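Local coordinates for protein Cwp19 (Clostridioides difficile, PDB 5OQ3) that probably hydrolyses glycosidic bonds through the TIM-barrel domain that makes up this chain, and may also have N-acetylmuramoyl-L-alanine amidase activity as a whole protein, at residues A[247-252]-A[298-303]; A[274-279]-A[306-311]. All coordinates share one frame; numbering follows the deposited sequence. Where two conformers were deposited one is given.

How the interactions relate
From the N terminus, the chain completes the fifth barrel strand, 241-244, and enters 247-252, the first partner of interaction 1. It then passes through 274-279, the first partner of interaction 2, before the sixth strand, 286-287. Segment 298-303, which runs into helix 302-313, next closes a loop with 45 intervening residues back onto 247-252. Segment 306-311, within that helix, closes a second loop, of 26 residues, onto 274-279. The two loops therefore cross. Together they tie the connections after the fifth and sixth strands to one another, with centres about 11 Å apart, and tryptophan N-H groups hydrogen-bond between the two contacts.

Interaction 1 (A[247-252]-A[298-303]); sequences AGIWRN and KAADYS
Two loops of the TIM barrel, each following the C-terminal end of a strand, meet where Ile249 touches Ala300. The first comes after strand 241-244 and the second leads from strand 286-287 into helix 302-313. The contact is small, burying about 60 Å² in all, and made by van der Waals contact alone. Ile249 CD1 stops 4.2 Å from Ala300 CB, so two methyl groups face each other. The same Ile249 CD1 lies 4.3 Å from Ala299 O, at van der Waals range beside the carbonyl. The nearly extended outer torsion of Ile249 (chi2 167°) carries CD1 outward from its own loop to meet the alanine, while CG2 stays behind on the other branch.

A later part of the same connection as 247-252, around Thr262, Ser263 and Gly264, lies beside both segments. Ser263 shares a backbone hydrogen bond with Ala299 and Ser267 another with Ile249, while Asn252 bonds through OD1 to Thr262 OG1 and through ND2 to Gly264 O. Ala300 also packs on Trp293, which belongs to the loop after the sixth strand.

Beyond Ala300, Asp301 is the N-cap of helix 302-313. Asp301 OD1 accepts from Gly296 N as well as from Ser303 N, so one oxygen holds both the turn before the helix and its first turn. The capping bond itself runs from Ser303 N to Asp301 OD1 at 3.0 Å, bent to 142° and approaching from above the carboxylate plane.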
ATOM      1  N   ALA A 247      -7.410  -4.383  -1.982  1.00  8.21           N
ATOM      2  CA  ALA A 247      -8.073  -4.555  -3.267  1.00  8.66           C
ATOM      3  C   ALA A 247      -9.542  -4.042  -3.175  1.00  8.81           C
ATOM      4  O   ALA A 247     -10.150  -3.956  -2.097  1.00  9.86           O
ATOM      5  CB  ALA A 247      -8.047  -6.011  -3.663  1.00 10.68           C
ATOM      6  N   GLY A 248     -10.092  -3.728  -4.335  1.00  8.71           N
ATOM      7  CA  GLY A 248     -11.341  -2.998  -4.416  1.00 10.00           C
ATOM      8  C   GLY A 248     -12.635  -3.759  -4.141  1.00  9.12           C
ATOM      9  O   GLY A 248     -13.686  -3.127  -3.941  1.00 10.53           O
ATOM     10  N   ILE A 249     -12.571  -5.089  -4.156  1.00  8.69           N
ATOM     11  CA  ILE A 249     -13.703  -5.928  -3.796  1.00  9.23           C
ATOM     12  C   ILE A 249     -13.333  -6.700  -2.504  1.00  9.76           C
ATOM     13  O   ILE A 249     -12.302  -7.384  -2.430  1.00  9.96           O
ATOM     14  CB  ILE A 249     -14.094  -6.903  -4.925  1.00  9.79           C
ATOM     15  CG1 ILE A 249     -14.662  -6.118  -6.116  1.00 10.43           C
ATOM     16  CG2 ILE A 249     -15.102  -7.943  -4.430  1.00 11.72           C
ATOM     17  CD1 ILE A 249     -14.788  -6.935  -7.374  1.00 12.16           C
ATOM     18  N   TRP A 250     -14.207  -6.581  -1.508  1.00  9.22           N
ATOM     19  CA  TRP A 250     -14.109  -7.289  -0.238  1.00  9.69           C
ATOM     20  C   TRP A 250     -14.759  -8.682  -0.359  1.00 10.39           C
ATOM     21  O   TRP A 250     -14.044  -9.703  -0.323  1.00 10.12           O
ATOM     22  CB  TRP A 250     -14.746  -6.442   0.855  1.00  9.72           C
ATOM     23  CG  TRP A 250     -14.902  -7.148   2.150  1.00  9.41           C
ATOM     24  CD1 TRP A 250     -13.904  -7.478   3.047  1.00  9.54           C
ATOM     25  CD2 TRP A 250     -16.127  -7.632   2.721  1.00  9.81           C
ATOM     26  NE1 TRP A 250     -14.453  -8.127   4.135  1.00  9.97           N
ATOM     27  CE2 TRP A 250     -15.802  -8.268   3.944  1.00 10.13           C
ATOM     28  CE3 TRP A 250     -17.451  -7.664   2.280  1.00 11.06           C
ATOM     29  CZ2 TRP A 250     -16.761  -8.887   4.746  1.00 10.72           C
ATOM     30  CZ3 TRP A 250     -18.414  -8.240   3.130  1.00  9.84           C
ATOM     31  CH2 TRP A 250     -18.056  -8.847   4.310  1.00 11.54           C
ATOM     32  N   ARG A 251     -16.070  -8.694  -0.632  1.00 10.56           N
ATOM     33  CA  ARG A 251     -16.787  -9.934  -0.980  1.00 11.23           C
ATOM     34  C   ARG A 251     -17.850  -9.544  -2.010  1.00 11.69           C
ATOM     35  O   ARG A 251     -18.484  -8.497  -1.884  1.00 13.53           O
ATOM     36  CB  ARG A 251     -17.514 -10.598   0.203  1.00 11.27           C
ATOM     37  CG  ARG A 251     -16.611 -11.004   1.323  1.00 12.12           C
ATOM     38  CD  ARG A 251     -17.334 -11.796   2.386  1.00 13.10           C
ATOM     39  NE  ARG A 251     -17.505 -13.180   1.999  1.00 15.51           N
ATOM     40  CZ  ARG A 251     -18.033 -14.115   2.781  1.00 16.00           C
ATOM     41  NH1 ARG A 251     -18.053 -15.362   2.365  1.00 18.75           N
ATOM     42  NH2 ARG A 251     -18.564 -13.800   3.951  1.00 20.79           N
ATOM     43  N   ASN A 252     -18.073 -10.421  -2.991  1.00 12.86           N
ATOM     44  CA  ASN A 252     -19.182 -10.276  -3.884  1.00 14.99           C
ATOM     45  C   ASN A 252     -20.515 -10.650  -3.182  1.00 15.33           C
ATOM     46  O   ASN A 252     -20.553 -11.491  -2.268  1.00 19.04           O
ATOM     47  CB  ASN A 252     -18.983 -11.157  -5.110  1.00 14.84           C
ATOM     48  CG  ASN A 252     -17.704 -10.860  -5.862  1.00 15.78           C
ATOM     49  OD1 ASN A 252     -17.398  -9.700  -6.145  1.00 15.67           O
ATOM     50  ND2 ASN A 252     -16.968 -11.916  -6.242  1.00 16.46           N
ATOM     51  N   LYS A 298     -19.169  -4.261 -16.012  1.00 20.14           N
ATOM     52  CA  LYS A 298     -20.145  -5.181 -15.418  1.00 21.23           C
ATOM     53  C   LYS A 298     -19.632  -5.922 -14.159  1.00 21.42           C
ATOM     54  O   LYS A 298     -20.315  -5.948 -13.113  1.00 23.18           O
ATOM     55  CB  LYS A 298     -20.652  -6.171 -16.472  1.00 25.82           C
ATOM     56  CG  LYS A 298     -21.720  -7.120 -15.945  1.00 30.72           C
ATOM     57  CD  LYS A 298     -22.266  -8.019 -17.049  1.00 36.49           C
ATOM     58  CE  LYS A 298     -23.548  -8.693 -16.596  1.00 42.39           C
ATOM     59  NZ  LYS A 298     -23.423  -9.345 -15.264  1.00 50.03           N
ATOM     60  N   ALA A 299     -18.435  -6.506 -14.259  1.00 20.24           N
ATOM     61  CA  ALA A 299     -17.863  -7.307 -13.151  1.00 19.66           C
ATOM     62  C   ALA A 299     -17.470  -6.492 -11.950  1.00 17.87           C
ATOM     63  O   ALA A 299     -17.389  -7.060 -10.848  1.00 20.50           O
ATOM     64  CB  ALA A 299     -16.630  -8.066 -13.606  1.00 23.59           C
ATOM     65  N   ALA A 300     -17.140  -5.208 -12.141  1.00 17.05           N
ATOM     66  CA  ALA A 300     -16.586  -4.416 -11.057  1.00 15.49           C
ATOM     67  C   ALA A 300     -16.821  -2.925 -11.365  1.00 14.27           C
ATOM     68  O   ALA A 300     -15.902  -2.194 -11.790  1.00 15.46           O
ATOM     69  CB  ALA A 300     -15.103  -4.704 -10.865  1.00 14.87           C
ATOM     70  N   ASP A 301     -18.090  -2.529 -11.243  1.00 13.80           N
ATOM     71  CA  ASP A 301     -18.544  -1.225 -11.692  1.00 14.01           C
ATOM     72  C   ASP A 301     -18.113  -0.185 -10.688  1.00 12.50           C
ATOM     73  O   ASP A 301     -18.559  -0.176  -9.548  1.00 14.15           O
ATOM     74  CB  ASP A 301     -20.057  -1.255 -11.849  1.00 15.68           C
ATOM     75  CG  ASP A 301     -20.626   0.039 -12.482  1.00 17.48           C
ATOM     76  OD1 ASP A 301     -19.959   1.095 -12.462  1.00 18.09           O
ATOM     77  OD2 ASP A 301     -21.710  -0.022 -13.056  1.00 22.10           O
ATOM     78  N   TYR A 302     -17.213   0.682 -11.124  1.00 11.75           N
ATOM     79  CA  TYR A 302     -16.764   1.767 -10.284  1.00 10.63           C
ATOM     80  C   TYR A 302     -17.903   2.490  -9.557  1.00 10.77           C
ATOM     81  O   TYR A 302     -17.809   2.803  -8.359  1.00 11.61           O
ATOM     82  CB  TYR A 302     -15.962   2.780 -11.118  1.00 10.75           C
ATOM     83  CG  TYR A 302     -15.366   3.926 -10.317  1.00 10.30           C
ATOM     84  CD1 TYR A 302     -16.113   5.095 -10.030  1.00  9.89           C
ATOM     85  CD2 TYR A 302     -14.049   3.871  -9.839  1.00 10.56           C
ATOM     86  CE1 TYR A 302     -15.554   6.149  -9.318  1.00 10.02           C
ATOM     87  CE2 TYR A 302     -13.509   4.911  -9.112  1.00  9.39           C
ATOM     88  CZ  TYR A 302     -14.247   6.048  -8.863  1.00  9.87           C
ATOM     89  OH  TYR A 302     -13.677   7.057  -8.160  1.00 10.54           O
ATOM     90  N   SER A 303     -18.967   2.793 -10.261  1.00 11.63           N
ATOM     91  CA  SER A 303     -20.054   3.546  -9.648  0.67 12.33           C
ATOM     92  C   SER A 303     -20.738   2.749  -8.509  1.00 12.62           C
ATOM     93  O   SER A 303     -21.151   3.345  -7.507  1.00 13.46           O
ATOM     94  CB  SER A 303     -21.050   4.010 -10.712  0.67 13.29           C
ATOM     95  OG  SER A 303     -21.859   2.953 -11.163  0.67 16.48           O
TER

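Interaction 2 (A[274-279]-A[306-311]); sequences DTRAWI and VAWWAN
Trp309 NE1 donates to Gly248 O over 2.8 Å, fixing the indole of one TIM-barrel helix against the loop after the fifth strand. Its far end points at another helix, 275-280. The axes of the short helical segments 275-279 and 306-311 approach to 12.4 Å, with directions 36° apart, a gap spanned mainly by the two indoles and the arginine. Trp308 comes onto one face of Trp309 with CZ3 centred 3.4 Å above the ring, while the rim of Trp309 meets helix 275-280. Arg276 bends at chi3 (-70°) and brings NH2 to 3.6 Å from Trp308 CZ2. The guanidinium and indole planes are 25° apart, but the approach is oblique.

Thr258 takes both Arg276 NH1 on its hydroxyl and Trp308 NE1 on its carbonyl, so it holds the polar ends of both side chains, and Glu312 adds a salt bridge to Arg276 NH2. At the Trp309 edge, Ile279 CD1 lies 4.2 Å from Trp309 CZ3. Thr275 comes nearer: its methyl, CG2, sits near the ring plane, 3.6 Å from both Trp309 CZ3 and Trp309 CH2.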
ATOM      1  N   ASP A 274      -9.716  -8.860   5.415  1.00  7.83           N
ATOM      2  CA  ASP A 274     -11.092  -8.691   5.864  1.00  7.30           C
ATOM      3  C   ASP A 274     -11.313  -7.209   6.167  1.00  6.89           C
ATOM      4  O   ASP A 274     -11.381  -6.783   7.323  1.00  7.51           O
ATOM      5  CB  ASP A 274     -11.404  -9.570   7.054  1.00  8.36           C
ATOM      6  CG  ASP A 274     -12.879  -9.588   7.402  1.00  8.64           C
ATOM      7  OD1 ASP A 274     -13.674  -8.803   6.810  1.00  9.51           O
ATOM      8  OD2 ASP A 274     -13.227 -10.403   8.289  1.00  9.80           O
ATOM      9  N   THR A 275     -11.423  -6.426   5.114  1.00  7.22           N
ATOM     10  CA  THR A 275     -11.443  -4.957   5.266  1.00  6.85           C
ATOM     11  C   THR A 275     -12.610  -4.527   6.134  1.00  7.78           C
ATOM     12  O   THR A 275     -12.468  -3.588   6.898  1.00  8.60           O
ATOM     13  CB  THR A 275     -11.544  -4.314   3.895  1.00  7.80           C
ATOM     14  OG1 THR A 275     -10.597  -4.955   3.047  1.00  9.22           O
ATOM     15  CG2 THR A 275     -11.291  -2.824   3.993  1.00  8.24           C
ATOM     16  N   ARG A 276     -13.746  -5.201   6.020  1.00  8.50           N
ATOM     17  CA  ARG A 276     -14.877  -4.838   6.878  1.00  8.31           C
ATOM     18  C   ARG A 276     -14.523  -4.954   8.338  1.00  8.68           C
ATOM     19  O   ARG A 276     -14.911  -4.096   9.128  1.00 10.01           O
ATOM     20  CB  ARG A 276     -16.101  -5.674   6.518  1.00  9.44           C
ATOM     21  CG  ARG A 276     -17.234  -5.439   7.496  1.00 11.49           C
ATOM     22  CD  ARG A 276     -18.507  -6.180   7.113  1.00 12.91           C
ATOM     23  NE  ARG A 276     -19.092  -5.583   5.930  1.00 13.77           N
ATOM     24  CZ  ARG A 276     -20.132  -6.084   5.277  1.00 13.27           C
ATOM     25  NH1 ARG A 276     -20.712  -7.205   5.691  1.00 14.86           N
ATOM     26  NH2 ARG A 276     -20.627  -5.464   4.228  1.00 16.42           N
ATOM     27  N   ALA A 277     -13.859  -6.031   8.737  1.00  8.00           N
ATOM     28  CA  ALA A 277     -13.454  -6.168  10.132  1.00  8.47           C
ATOM     29  C   ALA A 277     -12.533  -5.051  10.539  1.00  7.47           C
ATOM     30  O   ALA A 277     -12.601  -4.558  11.684  1.00  8.66           O
ATOM     31  CB  ALA A 277     -12.759  -7.546  10.321  1.00  8.47           C
ATOM     32  N   TRP A 278     -11.604  -4.656   9.693  1.00  6.80           N
ATOM     33  CA  TRP A 278     -10.676  -3.601  10.026  1.00  6.90           C
ATOM     34  C   TRP A 278     -11.442  -2.328  10.340  1.00  7.10           C
ATOM     35  O   TRP A 278     -11.101  -1.587  11.264  1.00  8.28           O
ATOM     36  CB  TRP A 278      -9.708  -3.318   8.888  1.00  7.32           C
ATOM     37  CG  TRP A 278      -8.974  -4.467   8.328  1.00  7.33           C
ATOM     38  CD1 TRP A 278      -8.765  -5.701   8.874  1.00  7.68           C
ATOM     39  CD2 TRP A 278      -8.294  -4.458   7.077  1.00  7.21           C
ATOM     40  NE1 TRP A 278      -8.061  -6.486   8.019  1.00  7.62           N
ATOM     41  CE2 TRP A 278      -7.729  -5.732   6.910  1.00  7.77           C
ATOM     42  CE3 TRP A 278      -8.104  -3.485   6.070  1.00  7.15           C
ATOM     43  CZ2 TRP A 278      -7.031  -6.079   5.755  1.00  7.82           C
ATOM     44  CZ3 TRP A 278      -7.412  -3.825   4.957  1.00  7.28           C
ATOM     45  CH2 TRP A 278      -6.846  -5.088   4.804  1.00  8.99           C
ATOM     46  N   ILE A 279     -12.429  -2.031   9.536  1.00  8.43           N
ATOM     47  CA  ILE A 279     -13.245  -0.838   9.698  1.00  9.41           C
ATOM     48  C   ILE A 279     -14.080  -0.929  10.954  1.00 10.97           C
ATOM     49  O   ILE A 279     -14.074  -0.001  11.786  1.00 13.02           O
ATOM     50  CB  ILE A 279     -14.110  -0.592   8.432  1.00 10.20           C
ATOM     51  CG1 ILE A 279     -13.235  -0.259   7.229  1.00 10.60           C
ATOM     52  CG2 ILE A 279     -15.161   0.494   8.674  1.00 12.41           C
ATOM     53  CD1 ILE A 279     -13.933  -0.366   5.911  1.00 12.44           C
ATOM     54  N   VAL A 306     -18.041   2.692  -5.423  1.00 10.21           N
ATOM     55  CA  VAL A 306     -17.918   3.893  -4.591  1.00  9.20           C
ATOM     56  C   VAL A 306     -19.068   3.951  -3.572  1.00 10.72           C
ATOM     57  O   VAL A 306     -18.850   4.291  -2.420  1.00 10.91           O
ATOM     58  CB  VAL A 306     -17.778   5.208  -5.394  1.00 12.75           C
ATOM     59  CG1 VAL A 306     -16.438   5.317  -6.086  1.00 13.48           C
ATOM     60  CG2 VAL A 306     -18.912   5.449  -6.344  1.00 14.36           C
ATOM     61  N   ALA A 307     -20.265   3.610  -4.001  1.00 11.20           N
ATOM     62  CA  ALA A 307     -21.425   3.583  -3.105  1.00 11.38           C
ATOM     63  C   ALA A 307     -21.298   2.553  -1.996  1.00 11.28           C
ATOM     64  O   ALA A 307     -21.608   2.811  -0.830  1.00 12.13           O
ATOM     65  CB  ALA A 307     -22.694   3.366  -3.891  1.00 12.94           C
ATOM     66  N   TRP A 308     -20.828   1.378  -2.382  1.00 10.96           N
ATOM     67  CA  TRP A 308     -20.674   0.288  -1.429  1.00  9.92           C
ATOM     68  C   TRP A 308     -19.655   0.648  -0.340  1.00 10.02           C
ATOM     69  O   TRP A 308     -19.909   0.465   0.863  1.00 10.39           O
ATOM     70  CB  TRP A 308     -20.295  -1.030  -2.164  1.00 10.94           C
ATOM     71  CG  TRP A 308     -20.319  -2.199  -1.216  1.00 10.73           C
ATOM     72  CD1 TRP A 308     -21.418  -2.963  -0.895  1.00 12.49           C
ATOM     73  CD2 TRP A 308     -19.204  -2.724  -0.428  1.00 10.85           C
ATOM     74  NE1 TRP A 308     -21.053  -3.919   0.019  1.00 12.56           N
ATOM     75  CE2 TRP A 308     -19.718  -3.803   0.329  1.00 11.77           C
ATOM     76  CE3 TRP A 308     -17.857  -2.382  -0.311  1.00 10.53           C
ATOM     77  CZ2 TRP A 308     -18.952  -4.521   1.202  1.00 11.93           C
ATOM     78  CZ3 TRP A 308     -17.088  -3.105   0.537  1.00 11.19           C
ATOM     79  CH2 TRP A 308     -17.634  -4.168   1.298  1.00 11.16           C
ATOM     80  N   TRP A 309     -18.509   1.173  -0.752  1.00  8.84           N
ATOM     81  CA  TRP A 309     -17.479   1.568   0.197  1.00  8.26           C
ATOM     82  C   TRP A 309     -17.881   2.753   1.056  1.00  8.97           C
ATOM     83  O   TRP A 309     -17.574   2.776   2.266  1.00  9.65           O
ATOM     84  CB  TRP A 309     -16.169   1.821  -0.541  1.00  8.29           C
ATOM     85  CG  TRP A 309     -15.474   0.554  -0.959  1.00  8.06           C
ATOM     86  CD1 TRP A 309     -15.351   0.045  -2.205  1.00  8.76           C
ATOM     87  CD2 TRP A 309     -14.800  -0.351  -0.091  1.00  7.94           C
ATOM     88  NE1 TRP A 309     -14.660  -1.143  -2.156  1.00  8.65           N
ATOM     89  CE2 TRP A 309     -14.303  -1.394  -0.864  1.00  8.33           C
ATOM     90  CE3 TRP A 309     -14.529  -0.345   1.271  1.00  9.45           C
ATOM     91  CZ2 TRP A 309     -13.575  -2.453  -0.328  1.00  8.60           C
ATOM     92  CZ3 TRP A 309     -13.803  -1.427   1.827  1.00 11.01           C
ATOM     93  CH2 TRP A 309     -13.330  -2.445   1.015  1.00  8.91           C
ATOM     94  N   ALA A 310     -18.595   3.727   0.479  1.00  9.50           N
ATOM     95  CA  ALA A 310     -19.090   4.827   1.281  1.00 10.04           C
ATOM     96  C   ALA A 310     -19.992   4.332   2.389  1.00 10.56           C
ATOM     97  O   ALA A 310     -19.895   4.766   3.531  1.00 12.24           O
ATOM     98  CB  ALA A 310     -19.816   5.839   0.406  1.00 10.50           C
ATOM     99  N   ASN A 311     -20.836   3.372   2.080  1.00 11.18           N
ATOM    100  CA  ASN A 311     -21.696   2.781   3.091  1.00 11.35           C
ATOM    101  C   ASN A 311     -20.893   2.022   4.174  1.00 11.08           C
ATOM    102  O   ASN A 311     -21.232   2.079   5.378  1.00 14.14           O
ATOM    103  CB  ASN A 311     -22.744   1.862   2.438  1.00 13.71           C
ATOM    104  CG  ASN A 311     -23.709   1.305   3.460  1.00 18.24           C
ATOM    105  OD1 ASN A 311     -24.527   2.053   4.018  1.00 21.25           O
ATOM    106  ND2 ASN A 311     -23.591   0.009   3.749  1.00 19.29           N
TER